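Local structure of glutamate--cysteine ligase GshA (Methylobacillus flagellatus KT, 3K1T) at residues H211-F222 against L411-E422. The protein is a putative gamma-glutamylcysteine synthetase, probably a ligase that joins glutamate to cysteine through a gamma-glutamyl bond. Sequence-based numbering, arbitrary orientation. Where two conformers were deposited one is given.
With GOL (glycerol), chain H.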
loop_
_atom_site.group_PDB
_atom_site.type_symbol
_atom_site.label_atom_id
_atom_site.label_comp_id
_atom_site.label_asym_id
_atom_site.label_seq_id
_atom_site.Cartn_x
_atom_site.Cartn_y
_atom_site.Cartn_z
ATOM N N HIS A 211 -13.196 -23.634 11.238
ATOM C CA HIS A 211 -12.734 -22.246 11.414
ATOM C C HIS A 211 -11.992 -22.058 12.766
ATOM O O HIS A 211 -10.932 -21.444 12.829
ATOM C CB HIS A 211 -13.955 -21.327 11.302
ATOM C CG HIS A 211 -13.761 -19.944 11.830
ATOM N ND1 HIS A 211 -13.314 -18.902 11.044
ATOM C CD2 HIS A 211 -14.037 -19.410 13.046
ATOM C CE1 HIS A 211 -13.309 -17.792 11.762
ATOM N NE2 HIS A 211 -13.735 -18.074 12.982
ATOM N N PHE A 212 -12.553 -22.618 13.832
ATOM C CA PHE A 212 -12.004 -22.469 15.194
ATOM C C PHE A 212 -10.757 -23.331 15.362
ATOM O O PHE A 212 -9.812 -22.914 15.992
ATOM C CB PHE A 212 -13.074 -22.789 16.240
ATOM C CG PHE A 212 -14.327 -21.944 16.072
ATOM C CD1 PHE A 212 -14.384 -20.657 16.550
ATOM C CD2 PHE A 212 -15.393 -22.393 15.298
ATOM C CE1 PHE A 212 -15.532 -19.845 16.372
ATOM C CE2 PHE A 212 -16.541 -21.576 15.094
ATOM C CZ PHE A 212 -16.591 -20.299 15.663
ATOM N N THR A 213 -10.754 -24.518 14.766
ATOM C CA THR A 213 -9.593 -25.399 14.755
ATOM C C THR A 213 -8.422 -24.752 14.003
ATOM O O THR A 213 -7.267 -24.844 14.412
ATOM C CB THR A 213 -9.949 -26.767 14.102
ATOM O OG1 THR A 213 -11.062 -27.353 14.793
ATOM C CG2 THR A 213 -8.766 -27.721 14.146
ATOM N N ALA A 214 -8.723 -24.096 12.884
ATOM C CA ALA A 214 -7.672 -23.475 12.084
ATOM C C ALA A 214 -7.019 -22.320 12.878
ATOM O O ALA A 214 -5.805 -22.195 12.893
ATOM C CB ALA A 214 -8.210 -22.967 10.696
ATOM N N TYR A 215 -7.825 -21.530 13.583
ATOM C CA TYR A 215 -7.294 -20.457 14.417
ATOM C C TYR A 215 -6.473 -21.029 15.603
ATOM O O TYR A 215 -5.389 -20.543 15.880
ATOM C CB TYR A 215 -8.401 -19.505 14.872
ATOM C CG TYR A 215 -7.862 -18.306 15.625
ATOM C CD1 TYR A 215 -7.080 -17.353 14.977
ATOM C CD2 TYR A 215 -8.121 -18.133 16.973
ATOM C CE1 TYR A 215 -6.567 -16.253 15.659
ATOM C CE2 TYR A 215 -7.611 -17.034 17.678
ATOM C CZ TYR A 215 -6.844 -16.088 17.008
ATOM O OH TYR A 215 -6.320 -15.013 17.700
ATOM N N ASP A 216 -6.936 -22.118 16.231
ATOM C CA ASP A 216 -6.121 -22.818 17.213
ATOM C C ASP A 216 -4.727 -23.150 16.691
ATOM O O ASP A 216 -3.733 -22.915 17.375
ATOM C CB ASP A 216 -6.751 -24.156 17.653
ATOM C CG ASP A 216 -7.915 -24.018 18.605
ATOM O OD1 ASP A 216 -8.260 -22.911 19.062
ATOM O OD2 ASP A 216 -8.476 -25.109 18.955
ATOM N N ARG A 217 -4.645 -23.717 15.493
ATOM C CA ARG A 217 -3.364 -24.092 14.895
ATOM C C ARG A 217 -2.465 -22.869 14.677
ATOM O O ARG A 217 -1.289 -22.925 14.927
ATOM C CB ARG A 217 -3.577 -24.788 13.545
ATOM C CG ARG A 217 -4.145 -26.200 13.682
ATOM C CD ARG A 217 -4.871 -26.616 12.395
ATOM N NE ARG A 217 -3.983 -26.694 11.225
ATOM C CZ ARG A 217 -4.410 -26.619 9.958
ATOM N NH1 ARG A 217 -5.704 -26.424 9.701
ATOM N NH2 ARG A 217 -3.540 -26.707 8.950
ATOM N N VAL A 218 -3.033 -21.769 14.185
ATOM C CA VAL A 218 -2.248 -20.525 14.010
ATOM C C VAL A 218 -1.704 -20.014 15.364
ATOM O O VAL A 218 -0.511 -19.693 15.498
ATOM C CB VAL A 218 -3.074 -19.418 13.310
ATOM C CG1 VAL A 218 -2.394 -18.014 13.457
ATOM C CG2 VAL A 218 -3.300 -19.776 11.800
ATOM N N VAL A 219 -2.558 -19.956 16.373
ATOM C CA VAL A 219 -2.155 -19.474 17.698
ATOM C C VAL A 219 -1.124 -20.409 18.353
ATOM O O VAL A 219 -0.216 -19.939 19.033
ATOM C CB VAL A 219 -3.374 -19.260 18.620
ATOM C CG1 VAL A 219 -2.945 -18.967 20.082
ATOM C CG2 VAL A 219 -4.268 -18.092 18.060
ATOM N N GLU A 220 -1.243 -21.714 18.124
ATOM C CA GLU A 220 -0.283 -22.698 18.634
ATOM C C GLU A 220 1.105 -22.455 18.095
ATOM O O GLU A 220 2.069 -22.765 18.768
ATOM C CB GLU A 220 -0.667 -24.132 18.259
ATOM C CG GLU A 220 -1.756 -24.729 19.108
ATOM C CD GLU A 220 -2.385 -25.997 18.452
ATOM O OE1 GLU A 220 -1.717 -26.665 17.584
ATOM O OE2 GLU A 220 -3.550 -26.297 18.820
ATOM N N GLU A 221 1.214 -21.882 16.901
ATOM C CA GLU A 221 2.519 -21.502 16.399
ATOM C C GLU A 221 2.950 -20.101 16.834
ATOM O O GLU A 221 4.123 -19.871 17.172
ATOM C CB GLU A 221 2.561 -21.628 14.894
ATOM C CG GLU A 221 3.954 -21.337 14.392
ATOM C CD GLU A 221 4.138 -21.628 12.921
ATOM O OE1 GLU A 221 3.192 -22.201 12.316
ATOM O OE2 GLU A 221 5.225 -21.237 12.398
ATOM N N PHE A 222 2.015 -19.151 16.818
ATOM C CA PHE A 222 2.351 -17.771 17.118
ATOM C C PHE A 222 2.643 -17.512 18.585
ATOM O O PHE A 222 3.560 -16.767 18.909
ATOM C CB PHE A 222 1.234 -16.843 16.633
ATOM C CG PHE A 222 1.578 -15.391 16.705
ATOM C CD1 PHE A 222 2.373 -14.805 15.721
ATOM C CD2 PHE A 222 1.067 -14.605 17.701
ATOM C CE1 PHE A 222 2.682 -13.415 15.790
ATOM C CE2 PHE A 222 1.365 -13.247 17.777
ATOM C CZ PHE A 222 2.162 -12.650 16.814
ATOM N N LEU A 411 -3.743 -12.690 12.284
ATOM C CA LEU A 411 -3.775 -14.111 12.704
ATOM C C LEU A 411 -5.090 -14.753 12.299
ATOM O O LEU A 411 -5.105 -15.876 11.783
ATOM C CB LEU A 411 -3.556 -14.259 14.216
ATOM C CG LEU A 411 -2.213 -13.786 14.785
ATOM C CD1 LEU A 411 -2.267 -13.881 16.361
ATOM C CD2 LEU A 411 -1.083 -14.645 14.230
ATOM N N ALA A 412 -6.193 -14.047 12.533
ATOM C CA ALA A 412 -7.526 -14.551 12.127
ATOM C C ALA A 412 -7.630 -14.660 10.586
ATOM O O ALA A 412 -8.209 -15.603 10.057
ATOM C CB ALA A 412 -8.636 -13.652 12.694
ATOM N N LEU A 413 -7.076 -13.692 9.862
ATOM C CA LEU A 413 -6.999 -13.776 8.395
ATOM C C LEU A 413 -6.242 -14.995 7.903
ATOM O O LEU A 413 -6.699 -15.715 6.991
ATOM C CB LEU A 413 -6.353 -12.504 7.813
ATOM C CG LEU A 413 -6.383 -12.378 6.295
ATOM C CD1 LEU A 413 -7.797 -12.001 5.887
ATOM C CD2 LEU A 413 -5.359 -11.311 5.783
ATOM N N LEU A 414 -5.090 -15.261 8.508
ATOM C CA LEU A 414 -4.286 -16.419 8.147
ATOM C C LEU A 414 -5.065 -17.727 8.397
ATOM O O LEU A 414 -5.105 -18.639 7.531
ATOM C CB LEU A 414 -2.975 -16.410 8.972
ATOM C CG LEU A 414 -2.028 -17.587 8.781
ATOM C CD1 LEU A 414 -1.644 -17.735 7.279
ATOM C CD2 LEU A 414 -0.768 -17.405 9.650
ATOM N N ALA A 415 -5.732 -17.794 9.539
ATOM C CA ALA A 415 -6.522 -18.955 9.851
ATOM C C ALA A 415 -7.631 -19.198 8.810
ATOM O O ALA A 415 -7.841 -20.359 8.385
ATOM C CB ALA A 415 -7.134 -18.845 11.286
ATOM N N ALA A 416 -8.341 -18.140 8.430
ATOM C CA ALA A 416 -9.409 -18.228 7.403
ATOM C C ALA A 416 -8.841 -18.687 6.046
ATOM O O ALA A 416 -9.477 -19.525 5.359
ATOM C CB ALA A 416 -10.132 -16.916 7.258
ATOM N N THR A 417 -7.645 -18.207 5.712
ATOM C CA THR A 417 -6.941 -18.555 4.478
ATOM C C THR A 417 -6.607 -20.057 4.449
ATOM O O THR A 417 -6.879 -20.756 3.459
ATOM C CB THR A 417 -5.639 -17.743 4.345
ATOM O OG1 THR A 417 -5.976 -16.362 4.363
ATOM C CG2 THR A 417 -4.845 -18.099 3.040
ATOM N N ILE A 418 -6.057 -20.541 5.551
ATOM C CA ILE A 418 -5.741 -21.965 5.724
ATOM C C ILE A 418 -7.031 -22.806 5.637
ATOM O O ILE A 418 -7.102 -23.775 4.843
ATOM C CB ILE A 418 -4.953 -22.221 7.031
ATOM C CG1 ILE A 418 -3.578 -21.553 6.957
ATOM C CG2 ILE A 418 -4.831 -23.747 7.320
ATOM C CD1 ILE A 418 -2.795 -21.461 8.312
ATOM N N GLU A 419 -8.047 -22.441 6.410
ATOM C CA GLU A 419 -9.337 -23.102 6.367
ATOM C C GLU A 419 -9.895 -23.223 4.941
ATOM O O GLU A 419 -10.332 -24.307 4.544
ATOM C CB GLU A 419 -10.336 -22.340 7.233
ATOM C CG GLU A 419 -11.764 -22.889 7.335
ATOM C CD GLU A 419 -12.777 -21.857 7.919
ATOM O OE1 GLU A 419 -12.381 -20.719 8.320
ATOM O OE2 GLU A 419 -13.978 -22.180 7.973
ATOM N N LEU A 420 -9.927 -22.114 4.206
ATOM C CA LEU A 420 -10.478 -22.074 2.848
ATOM C C LEU A 420 -9.640 -22.940 1.880
ATOM O O LEU A 420 -10.200 -23.635 1.043
ATOM C CB LEU A 420 -10.606 -20.613 2.356
ATOM C CG LEU A 420 -11.379 -20.262 1.069
ATOM C CD1 LEU A 420 -12.890 -20.500 1.227
ATOM C CD2 LEU A 420 -11.120 -18.788 0.593
ATOM N N GLN A 421 -8.317 -22.937 2.015
ATOM C CA GLN A 421 -7.461 -23.798 1.194
ATOM C C GLN A 421 -7.811 -25.264 1.399
ATOM O O GLN A 421 -7.771 -26.029 0.456
ATOM C CB GLN A 421 -5.971 -23.624 1.512
ATOM C CG GLN A 421 -5.422 -22.306 1.063
ATOM C CD GLN A 421 -3.927 -22.306 0.737
ATOM O OE1 GLN A 421 -3.209 -23.319 0.884
ATOM N NE2 GLN A 421 -3.453 -21.146 0.269
ATOM N N GLU A 422 -8.166 -25.618 2.635
ATOM C CA GLU A 422 -8.417 -27.006 3.045
ATOM C C GLU A 422 -9.856 -27.493 2.758
ATOM O O GLU A 422 -10.159 -28.675 2.931
ATOM C CB GLU A 422 -8.021 -27.209 4.529
ATOM C CG GLU A 422 -6.495 -27.061 4.761
ATOM C CD GLU A 422 -6.052 -27.121 6.244
ATOM O OE1 GLU A 422 -6.924 -27.124 7.142
ATOM O OE2 GLU A 422 -4.815 -27.143 6.506
HETATM C C1 GOL H . -16.243 -16.607 5.800
HETATM O O1 GOL H . -16.759 -15.265 5.825
HETATM C C2 GOL H . -15.660 -17.266 7.086
HETATM O O2 GOL H . -16.013 -16.689 8.319
HETATM C C3 GOL H . -14.143 -17.308 7.134
HETATM O O3 GOL H . -13.641 -18.252 8.079
HETATM O O HOH W 1 -10.460 -19.602 10.652
#
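Val218 enters helix 411-421 as a knob among Leu411, Leu414, Ala415 and Ile418, its two methyls dividing the work. CG1 lies against Leu411 CD2 at 3.7 Å, while CG2 meets Leu414 CG, Ile418 CD1 and the backbone of Ala415. Beside it, small residues bring the backbones together: Ala415 CB is 3.5 Å from Tyr215 CA, and Ala214 CB rests on Ala415 O. The Tyr215 ring turns its edge to Leu411 and Ala415, its hydroxyl bonding to Leu233 O. Leu411 CD2 also sits over one face of the Phe222 ring, 3.9 Å from the centroid, in a CH-pi contact reached because Phe222 CG is anti to the backbone N (chi1 -171°). Replacing Phe222 with an alanine would probably strip the Leu411 methyls of this ring, losing the CH-pi contact, and open a gap beside Trp32. Polar pairs finish the interface. Arg217 forms an end-on, two-nitrogen salt bridge with Glu422, NH1 to OE1 at 2.9 Å and NH2 to OE2 at 2.8 Å, guanidinium and carboxylate only 7° from coplanar. Farther along, His211 ND1 bonds weakly to Glu419 OE1; O3 of a glycerol, probably from the crystallisation liquor, takes a bond from ND1 and gives one to OE1, and a water links His211 O to OE1. Helix 26-40 and strand 57-63 flank this close helix crossing over alanines, Val218 its single knob in a hole: segment axes 211-222 and 411-421 come within 8.3 Å, N-to-C directions 124° apart, joining helix 210-226 to the C-terminal helix 398-421.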